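Glycosyltransferase (Streptomyces halstedii, PDB 3WAD) belongs to the GT-B class of glycosyltransferases, two-domain proteins in which each Rossmann-like domain is built around its own parallel beta-sheet. Local coordinates at residues H93-F96 with A97-Q101; S384-A387 with A388-I392; T403-V406 with G407-R411. All coordinates share one frame; numbering follows the deposited sequence.

Contact 1: H93-F96 with A97-Q101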
ATOM      1  N   HIS B  93     -25.470  30.561   2.734  1.00 28.75           N
ATOM      2  CA  HIS B  93     -24.866  31.443   1.762  1.00 29.13           C
ATOM      3  C   HIS B  93     -23.487  31.956   2.193  1.00 30.22           C
ATOM      4  O   HIS B  93     -22.494  31.895   1.418  1.00 28.72           O
ATOM      5  CB  HIS B  93     -25.799  32.621   1.498  1.00 28.66           C
ATOM      6  CG  HIS B  93     -25.205  33.642   0.595  1.00 27.84           C
ATOM      7  ND1 HIS B  93     -24.261  34.540   1.031  1.00 26.07           N
ATOM      8  CD2 HIS B  93     -25.393  33.894  -0.724  1.00 27.22           C
ATOM      9  CE1 HIS B  93     -23.888  35.310   0.022  1.00 26.85           C
ATOM     10  NE2 HIS B  93     -24.562  34.942  -1.053  1.00 28.38           N
ATOM     11  N   ASP B  94     -23.422  32.496   3.406  1.00 29.78           N
ATOM     12  CA  ASP B  94     -22.161  33.059   3.868  1.00 30.76           C
ATOM     13  C   ASP B  94     -21.147  31.974   4.226  1.00 28.81           C
ATOM     14  O   ASP B  94     -19.981  32.203   4.053  1.00 28.28           O
ATOM     15  CB  ASP B  94     -22.312  34.047   5.018  1.00 30.43           C
ATOM     16  CG  ASP B  94     -23.207  35.259   4.667  1.00 37.14           C
ATOM     17  OD1 ASP B  94     -23.418  35.585   3.458  1.00 35.69           O
ATOM     18  OD2 ASP B  94     -23.694  35.902   5.652  1.00 38.41           O
ATOM     19  N   VAL B  95     -21.599  30.832   4.734  1.00 26.97           N
ATOM     20  CA  VAL B  95     -20.696  29.730   4.926  1.00 26.67           C
ATOM     21  C   VAL B  95     -20.049  29.402   3.529  1.00 26.20           C
ATOM     22  O   VAL B  95     -18.833  29.278   3.425  1.00 24.64           O
ATOM     23  CB  VAL B  95     -21.373  28.489   5.566  1.00 24.27           C
ATOM     24  CG1 VAL B  95     -20.462  27.369   5.526  1.00 27.51           C
ATOM     25  CG2 VAL B  95     -21.683  28.750   7.102  1.00 24.88           C
ATOM     26  N   PHE B  96     -20.890  29.320   2.492  1.00 25.29           N
ATOM     27  CA  PHE B  96     -20.429  28.994   1.165  1.00 25.65           C
ATOM     28  C   PHE B  96     -19.461  30.008   0.591  1.00 26.86           C
ATOM     29  O   PHE B  96     -18.443  29.625  -0.020  1.00 28.60           O
ATOM     30  CB  PHE B  96     -21.578  28.714   0.193  1.00 24.50           C
ATOM     31  CG  PHE B  96     -22.275  27.434   0.444  1.00 26.72           C
ATOM     32  CD1 PHE B  96     -21.662  26.430   1.138  1.00 25.63           C
ATOM     33  CD2 PHE B  96     -23.568  27.219  -0.050  1.00 31.51           C
ATOM     34  CE1 PHE B  96     -22.291  25.238   1.370  1.00 27.71           C
ATOM     35  CE2 PHE B  96     -24.198  25.989   0.161  1.00 26.10           C
ATOM     36  CZ  PHE B  96     -23.592  25.032   0.887  1.00 25.73           C
ATOM     37  N   ALA B  97     -19.768  31.278   0.777  1.00 26.88           N
ATOM     38  CA  ALA B  97     -18.853  32.350   0.371  1.00 28.14           C
ATOM     39  C   ALA B  97     -17.496  32.227   1.048  1.00 28.05           C
ATOM     40  O   ALA B  97     -16.478  32.359   0.374  1.00 28.84           O
ATOM     41  CB  ALA B  97     -19.472  33.713   0.567  1.00 26.61           C
ATOM     42  N   GLN B  98     -17.474  31.946   2.351  1.00 27.40           N
ATOM     43  CA  GLN B  98     -16.202  31.846   3.067  1.00 27.31           C
ATOM     44  C   GLN B  98     -15.407  30.583   2.741  1.00 26.87           C
ATOM     45  O   GLN B  98     -14.223  30.678   2.476  1.00 26.93           O
ATOM     46  CB  GLN B  98     -16.425  31.886   4.579  1.00 27.72           C
ATOM     47  CG  GLN B  98     -15.128  31.755   5.415  1.00 34.77           C
ATOM     48  CD  GLN B  98     -15.487  31.599   6.916  1.00 42.34           C
ATOM     49  OE1 GLN B  98     -15.561  32.587   7.628  1.00 44.87           O
ATOM     50  NE2 GLN B  98     -15.767  30.374   7.358  1.00 42.65           N
ATOM     51  N   TYR B  99     -16.052  29.428   2.729  1.00 25.06           N
ATOM     52  CA  TYR B  99     -15.344  28.220   2.489  1.00 27.50           C
ATOM     53  C   TYR B  99     -14.958  28.020   1.025  1.00 29.26           C
ATOM     54  O   TYR B  99     -14.020  27.297   0.724  1.00 29.31           O
ATOM     55  CB  TYR B  99     -16.211  27.075   2.915  1.00 28.90           C
ATOM     56  CG  TYR B  99     -16.007  26.815   4.351  1.00 31.88           C
ATOM     57  CD1 TYR B  99     -16.904  27.291   5.277  1.00 35.16           C
ATOM     58  CD2 TYR B  99     -14.852  26.146   4.786  1.00 37.51           C
ATOM     59  CE1 TYR B  99     -16.710  27.062   6.627  1.00 42.40           C
ATOM     60  CE2 TYR B  99     -14.627  25.916   6.120  1.00 40.35           C
ATOM     61  CZ  TYR B  99     -15.566  26.377   7.030  1.00 43.46           C
ATOM     62  OH  TYR B  99     -15.362  26.172   8.353  1.00 50.05           O
ATOM     63  N   SER B 100     -15.706  28.661   0.136  1.00 28.47           N
ATOM     64  CA  SER B 100     -15.293  28.714  -1.247  1.00 29.27           C
ATOM     65  C   SER B 100     -13.892  29.376  -1.321  1.00 27.96           C
ATOM     66  O   SER B 100     -13.056  28.948  -2.104  1.00 28.56           O
ATOM     67  CB  SER B 100     -16.347  29.396  -2.126  1.00 27.74           C
ATOM     68  OG  SER B 100     -16.137  30.804  -2.015  1.00 34.28           O
ATOM     69  N   GLN B 101     -13.599  30.362  -0.480  1.00 28.06           N
ATOM     70  CA  GLN B 101     -12.264  30.986  -0.498  1.00 27.50           C
ATOM     71  C   GLN B 101     -11.210  30.116   0.101  1.00 26.86           C
ATOM     72  O   GLN B 101     -10.135  29.967  -0.451  1.00 25.07           O
ATOM     73  CB  GLN B 101     -12.278  32.355   0.171  1.00 28.19           C
ATOM     74  CG  GLN B 101     -13.050  33.224  -0.744  1.00 33.05           C
ATOM     75  CD  GLN B 101     -13.244  34.598  -0.231  1.00 40.40           C
ATOM     76  OE1 GLN B 101     -13.174  34.858   0.972  1.00 42.22           O
ATOM     77  NE2 GLN B 101     -13.540  35.509  -1.162  1.00 46.90           N
TER

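Contact 2: S384-A387 with A388-I392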
ATOM      1  N   SER B 384     -22.468  -3.559  29.359  1.00 38.42           N
ATOM      2  CA  SER B 384     -23.368  -3.088  28.355  1.00 38.18           C
ATOM      3  C   SER B 384     -22.624  -2.308  27.204  1.00 38.53           C
ATOM      4  O   SER B 384     -22.929  -2.486  26.014  1.00 39.26           O
ATOM      5  CB  SER B 384     -24.422  -2.232  29.008  1.00 38.10           C
ATOM      6  OG  SER B 384     -23.909  -0.954  29.300  1.00 36.33           O
ATOM      7  N   PHE B 385     -21.669  -1.455  27.577  1.00 37.78           N
ATOM      8  CA  PHE B 385     -20.815  -0.719  26.631  1.00 36.48           C
ATOM      9  C   PHE B 385     -20.062  -1.612  25.671  1.00 35.52           C
ATOM     10  O   PHE B 385     -20.115  -1.396  24.469  1.00 35.83           O
ATOM     11  CB  PHE B 385     -19.859   0.228  27.379  1.00 36.35           C
ATOM     12  CG  PHE B 385     -20.577   1.265  28.184  1.00 37.27           C
ATOM     13  CD1 PHE B 385     -21.136   2.367  27.563  1.00 33.81           C
ATOM     14  CD2 PHE B 385     -20.747   1.098  29.562  1.00 36.67           C
ATOM     15  CE1 PHE B 385     -21.772   3.279  28.270  1.00 34.89           C
ATOM     16  CE2 PHE B 385     -21.413   2.007  30.272  1.00 35.61           C
ATOM     17  CZ  PHE B 385     -21.917   3.113  29.653  1.00 37.46           C
ATOM     18  N   LYS B 386     -19.413  -2.641  26.195  1.00 35.33           N
ATOM     19  CA  LYS B 386     -18.811  -3.629  25.330  1.00 35.19           C
ATOM     20  C   LYS B 386     -19.834  -4.250  24.365  1.00 35.46           C
ATOM     21  O   LYS B 386     -19.535  -4.410  23.165  1.00 35.85           O
ATOM     22  CB  LYS B 386     -18.052  -4.708  26.137  1.00 34.72           C
ATOM     23  CG  LYS B 386     -17.381  -5.807  25.293  1.00 33.85           C
ATOM     24  CD  LYS B 386     -16.359  -5.179  24.209  1.00 33.60           C
ATOM     25  CE  LYS B 386     -15.476  -6.247  23.477  1.00 34.55           C
ATOM     26  NZ  LYS B 386     -14.411  -5.575  22.627  1.00 30.62           N
ATOM     27  N   ALA B 387     -21.018  -4.646  24.851  1.00 35.38           N
ATOM     28  CA  ALA B 387     -22.023  -5.307  23.978  1.00 33.93           C
ATOM     29  C   ALA B 387     -22.454  -4.372  22.826  1.00 33.82           C
ATOM     30  O   ALA B 387     -22.496  -4.751  21.658  1.00 33.83           O
ATOM     31  CB  ALA B 387     -23.273  -5.759  24.806  1.00 35.21           C
ATOM     32  N   ALA B 388     -22.769  -3.138  23.174  1.00 32.84           N
ATOM     33  CA  ALA B 388     -23.139  -2.140  22.203  1.00 32.26           C
ATOM     34  C   ALA B 388     -21.985  -1.885  21.154  1.00 32.54           C
ATOM     35  O   ALA B 388     -22.244  -1.763  19.943  1.00 31.91           O
ATOM     36  CB  ALA B 388     -23.480  -0.874  22.926  1.00 32.54           C
ATOM     37  N   ALA B 389     -20.733  -1.853  21.626  1.00 32.38           N
ATOM     38  CA  ALA B 389     -19.560  -1.646  20.748  1.00 32.72           C
ATOM     39  C   ALA B 389     -19.431  -2.827  19.776  1.00 32.97           C
ATOM     40  O   ALA B 389     -19.099  -2.685  18.575  1.00 31.93           O
ATOM     41  CB  ALA B 389     -18.279  -1.499  21.583  1.00 32.00           C
ATOM     42  N   GLU B 390     -19.665  -4.017  20.309  1.00 32.70           N
ATOM     43  CA  GLU B 390     -19.650  -5.222  19.478  1.00 32.89           C
ATOM     44  C   GLU B 390     -20.779  -5.286  18.461  1.00 31.97           C
ATOM     45  O   GLU B 390     -20.583  -5.753  17.355  1.00 32.47           O
ATOM     46  CB  GLU B 390     -19.624  -6.445  20.356  1.00 33.13           C
ATOM     47  CG  GLU B 390     -18.463  -6.456  21.240  1.00 36.59           C
ATOM     48  CD  GLU B 390     -17.745  -7.761  21.131  1.00 48.28           C
ATOM     49  OE1 GLU B 390     -17.977  -8.667  21.982  1.00 50.30           O
ATOM     50  OE2 GLU B 390     -16.966  -7.879  20.156  1.00 54.96           O
ATOM     51  N   GLN B 391     -21.939  -4.774  18.820  1.00 32.58           N
ATOM     52  CA  GLN B 391     -23.071  -4.751  17.918  1.00 33.25           C
ATOM     53  C   GLN B 391     -22.728  -3.829  16.742  1.00 32.27           C
ATOM     54  O   GLN B 391     -22.995  -4.129  15.553  1.00 30.93           O
ATOM     55  CB  GLN B 391     -24.342  -4.218  18.648  1.00 33.24           C
ATOM     56  CG  GLN B 391     -25.602  -4.165  17.774  1.00 36.33           C
ATOM     57  CD  GLN B 391     -25.795  -5.487  16.999  1.00 37.80           C
ATOM     58  OE1 GLN B 391     -25.519  -6.576  17.532  1.00 41.73           O
ATOM     59  NE2 GLN B 391     -26.281  -5.401  15.756  1.00 36.76           N
ATOM     60  N   ILE B 392     -22.214  -2.653  17.097  1.00 31.94           N
ATOM     61  CA  ILE B 392     -21.687  -1.719  16.090  1.00 29.25           C
ATOM     62  C   ILE B 392     -20.671  -2.389  15.134  1.00 29.66           C
ATOM     63  O   ILE B 392     -20.741  -2.170  13.905  1.00 30.99           O
ATOM     64  CB  ILE B 392     -21.154  -0.396  16.772  1.00 28.93           C
ATOM     65  CG1 ILE B 392     -22.362   0.225  17.497  1.00 26.13           C
ATOM     66  CG2 ILE B 392     -20.539   0.553  15.717  1.00 24.07           C
ATOM     67  CD1 ILE B 392     -22.190   1.556  18.123  1.00 23.75           C
TER

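Contact 3: T403-V406 with G407-R411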
ATOM      1  N   THR B 403     -13.234  -4.763  -1.951  1.00 29.52           N
ATOM      2  CA  THR B 403     -13.381  -5.428  -3.252  1.00 32.32           C
ATOM      3  C   THR B 403     -14.787  -5.174  -3.891  1.00 31.39           C
ATOM      4  O   THR B 403     -14.857  -4.660  -4.996  1.00 30.98           O
ATOM      5  CB  THR B 403     -13.150  -6.920  -3.098  1.00 34.15           C
ATOM      6  OG1 THR B 403     -11.871  -7.099  -2.479  1.00 41.19           O
ATOM      7  CG2 THR B 403     -13.096  -7.569  -4.442  1.00 35.72           C
ATOM      8  N   GLU B 404     -15.875  -5.399  -3.148  1.00 31.68           N
ATOM      9  CA  GLU B 404     -17.212  -4.976  -3.610  1.00 31.65           C
ATOM     10  C   GLU B 404     -17.277  -3.488  -4.017  1.00 31.11           C
ATOM     11  O   GLU B 404     -17.995  -3.077  -4.951  1.00 29.91           O
ATOM     12  CB  GLU B 404     -18.211  -5.123  -2.477  1.00 32.49           C
ATOM     13  CG  GLU B 404     -18.641  -6.484  -2.065  1.00 37.72           C
ATOM     14  CD  GLU B 404     -19.762  -6.400  -1.013  1.00 43.23           C
ATOM     15  OE1 GLU B 404     -20.873  -5.758  -1.280  1.00 44.08           O
ATOM     16  OE2 GLU B 404     -19.512  -6.954   0.082  1.00 42.77           O
ATOM     17  N   THR B 405     -16.555  -2.633  -3.277  1.00 30.39           N
ATOM     18  CA  THR B 405     -16.588  -1.195  -3.565  1.00 27.39           C
ATOM     19  C   THR B 405     -15.850  -0.843  -4.850  1.00 27.78           C
ATOM     20  O   THR B 405     -16.275   0.063  -5.618  1.00 27.98           O
ATOM     21  CB  THR B 405     -15.982  -0.360  -2.382  1.00 27.89           C
ATOM     22  OG1 THR B 405     -16.743  -0.662  -1.182  1.00 26.74           O
ATOM     23  CG2 THR B 405     -16.074   1.051  -2.732  1.00 22.98           C
ATOM     24  N   VAL B 406     -14.710  -1.510  -5.069  1.00 26.51           N
ATOM     25  CA  VAL B 406     -14.024  -1.362  -6.340  1.00 26.08           C
ATOM     26  C   VAL B 406     -15.034  -1.774  -7.439  1.00 26.46           C
ATOM     27  O   VAL B 406     -15.130  -1.135  -8.436  1.00 28.27           O
ATOM     28  CB  VAL B 406     -12.750  -2.290  -6.386  1.00 26.18           C
ATOM     29  CG1 VAL B 406     -12.220  -2.403  -7.853  1.00 23.37           C
ATOM     30  CG2 VAL B 406     -11.676  -1.779  -5.424  1.00 25.35           C
ATOM     31  N   GLY B 407     -15.840  -2.809  -7.190  1.00 28.52           N
ATOM     32  CA  GLY B 407     -16.788  -3.276  -8.205  1.00 30.08           C
ATOM     33  C   GLY B 407     -17.816  -2.211  -8.499  1.00 30.44           C
ATOM     34  O   GLY B 407     -18.141  -2.012  -9.624  1.00 29.38           O
ATOM     35  N   GLU B 408     -18.277  -1.477  -7.477  1.00 31.63           N
ATOM     36  CA  GLU B 408     -19.151  -0.332  -7.735  1.00 30.72           C
ATOM     37  C   GLU B 408     -18.472   0.782  -8.452  1.00 30.52           C
ATOM     38  O   GLU B 408     -19.090   1.501  -9.238  1.00 30.57           O
ATOM     39  CB  GLU B 408     -19.716   0.250  -6.429  1.00 30.73           C
ATOM     40  CG  GLU B 408     -20.479  -0.704  -5.663  1.00 35.18           C
ATOM     41  CD  GLU B 408     -21.913  -0.841  -6.154  1.00 42.87           C
ATOM     42  OE1 GLU B 408     -22.299  -0.308  -7.247  1.00 40.02           O
ATOM     43  OE2 GLU B 408     -22.653  -1.563  -5.439  1.00 50.45           O
ATOM     44  N   LEU B 409     -17.186   1.006  -8.144  1.00 29.71           N
ATOM     45  CA  LEU B 409     -16.515   2.113  -8.757  1.00 27.47           C
ATOM     46  C   LEU B 409     -16.323   1.824 -10.271  1.00 26.20           C
ATOM     47  O   LEU B 409     -16.268   2.734 -11.078  1.00 24.46           O
ATOM     48  CB  LEU B 409     -15.132   2.345  -8.067  1.00 28.45           C
ATOM     49  CG  LEU B 409     -15.249   2.961  -6.645  1.00 28.74           C
ATOM     50  CD1 LEU B 409     -13.882   3.067  -5.984  1.00 30.23           C
ATOM     51  CD2 LEU B 409     -15.938   4.293  -6.667  1.00 22.48           C
ATOM     52  N   VAL B 410     -16.107   0.553 -10.597  1.00 26.78           N
ATOM     53  CA  VAL B 410     -15.991   0.135 -12.013  1.00 26.58           C
ATOM     54  C   VAL B 410     -17.366   0.356 -12.651  1.00 27.31           C
ATOM     55  O   VAL B 410     -17.404   0.817 -13.777  1.00 28.80           O
ATOM     56  CB  VAL B 410     -15.494  -1.328 -12.140  1.00 26.56           C
ATOM     57  CG1 VAL B 410     -15.741  -1.943 -13.550  1.00 30.13           C
ATOM     58  CG2 VAL B 410     -13.979  -1.425 -11.801  1.00 25.36           C
ATOM     59  N   ARG B 411     -18.473   0.069 -11.937  1.00 29.27           N
ATOM     60  CA  ARG B 411     -19.821   0.338 -12.529  1.00 30.52           C
ATOM     61  C   ARG B 411     -20.033   1.812 -12.708  1.00 30.24           C
ATOM     62  O   ARG B 411     -20.703   2.203 -13.633  1.00 30.99           O
ATOM     63  CB  ARG B 411     -20.955  -0.308 -11.738  1.00 31.29           C
ATOM     64  CG  ARG B 411     -20.922  -1.877 -11.877  1.00 37.80           C
ATOM     65  CD  ARG B 411     -22.073  -2.589 -11.207  1.00 45.37           C
ATOM     66  NE  ARG B 411     -21.587  -3.707 -10.372  1.00 53.33           N
ATOM     67  CZ  ARG B 411     -21.423  -3.658  -9.042  1.00 56.10           C
ATOM     68  NH1 ARG B 411     -21.706  -2.545  -8.364  1.00 58.12           N
ATOM     69  NH2 ARG B 411     -20.979  -4.722  -8.374  1.00 56.33           N
TER
HETATM   70  O   HOH W   1     -19.410  -4.825  -6.200  1.00 34.61           O

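Contact 1: H93-F96 with A97-Q101
Val95 and Tyr99 meet one turn apart on the helix 89-106, and this is the tight part of the contact. Their side chains run side by side in the same direction, and Val95 CG1 comes to 3.6 Å from Tyr99 CD1, with CE1 a little farther off. It gets there because CG1 stands opposite the backbone N about the first bond (chi1 171°). The methyl thus touches the CD1-CE1 side of the ring. The same ring carbon, CD1, lies 3.3 Å from Val95 O, which sits at the ring's edge and in its plane. That carbonyl is also the acceptor for the helical bond from Tyr99 N, at 2.9 Å and almost straight (172°). The next residue, Ser100, uses its hydroxyl on its own helix: with OG between its backbone N and carbonyl carbon (chi1 83°), it folds back and donates to Ala97 O at 2.9 Å, above the carbonyl plane and not on a lone pair.

The side of Asp94 and Gln98 is looser and partly open to solvent. The His93 ring borders it while packing against Trp89 and His177. His93 ND1 donates to Asp94 OD1 at 2.8 Å, reaching the anti side of the carboxylate while staying close to the plane of the imidazole. Asp94 OD1 takes a second hydrogen bond from Gln90 NE2, so two donors hold this oxygen. Gln98 runs out extended, and its NE2 is tied to Leu77 O.

The buried side faces two other helices: Phe96 meets Trp157 and Phe164 of helix 156-168 and touches Leu180 of helix 179-188, while Ser100 packs on Trp183 of the latter.

Contact 2: S384-A387 with A388-I392
Ser384 O accepts the amide of Ala388 at 2.9 Å, the first turn of the helix 384-397, which belongs to the C-terminal half of this GT-B protein. The contact is i to i+4 packing inside that one alpha-helix. The Ser384 hydroxyl, meanwhile, lies over one face of the neighbouring Phe385 ring, 3.8 Å above the plane and displaced toward the rim.

Phe385 is the buried residue of the turn: its ring points off the helix to pack on Arg378 and Leu379 of helix 369-381, and its carbonyl takes the amide of Ala389, whose CB rests 3.4 Å from Phe385 O.

Lys386 and Glu390 carry the side-chain contact. The lysine chain leaves opposite its backbone N (chi1 180°) and then kinks at chi2 (56°), which brings CE within 3.6 Å of Glu390 CD. The two chains cross at a slant, with the Glu390 carboxylate carbon against the last methylene of the lysine, and the charged ends stay apart: Lys386 NZ is 4.2 Å from Glu390 OE2, too far for a salt bridge. The ammonium is hydrogen-bonded to Gly333 O, just past the end of helix 323-332, and the glutamate probably adds no more than a favourable field. Glu390 CG also sits close to Lys386 O, the oxygen that receives its own amide.

Ala387 is exposed and has only a methyl to offer. Its carbonyl closes the turn: Ala387 O takes Gln391 N at 2.9 Å, somewhat bent at 146°, with Gln391 CB 3.6 Å from the same oxygen.

Contact 3: T403-V406 with G407-R411
Leu409 folds back over the carbonyls of the preceding turn of helix 402-415, those of Thr405 and Val406. CB starts 3.5 Å from both Thr405 O and Val406 O. With CG held opposite the carbonyl carbon (chi1 -73°), the chain turns toward the previous turn, and CG comes to 3.2 Å from Thr405 O. This oxygen is also the acceptor of the helical bond from Leu409 N, at 2.8 Å. Beyond the branch, CD1 lies 3.9 Å from Thr405 O and reaches the Thr405 CG2 methyl at 4.4 Å, a loose van der Waals approach. The tip of the leucine then passes beyond the helix to Leu20 of helix 18-27 and to Leu126 and Ile128 of strand 126-130.

Beside it, Val406 and Val410 stand one turn apart, and Val410 CG2 is drawn in toward Val406 O while touching Val406 CG1 only loosely. Val406 is the more deeply placed of the two, packing on Ala23, Leu24 and Ala27. Thr405 OG1 turns back along the chain to hydrogen-bond Ser401 O.

The other face is polar and carries an ordered water. This water donates to Glu404 O at 2.6 Å and accepts from Arg411 NH2 at 2.7 Å, so it bridges the two turns. As modelled, Gly407 O lies over the centre of one face of that guanidinium, whose place is less certain.

A C-terminal helix whose apolar side packs on a helix and strand of the N-terminal Rossmann-like domain is a hallmark of the GT-B fold.

How the contacts relate
All three contacts are single-helix turns, but each helix meets a different part of the fold. Contact 1 is buried on its aromatic side among two neighbouring helices of the N-terminal half. Contact 2, about 40 Å away centre to centre, is the most exposed: small alanines and a charged pair line much of it. Contact 3 lies on the next helix in the chain after contact 2, yet its aliphatic face is pressed against the N-terminal sheet and helix 18-27, with a water on its other face. The emphasis moves from aromatic packing to small and charged surface side chains to aliphatic packing, and helix 402-415 of contact 3 reaches across from the C-terminal half to the N-terminal one.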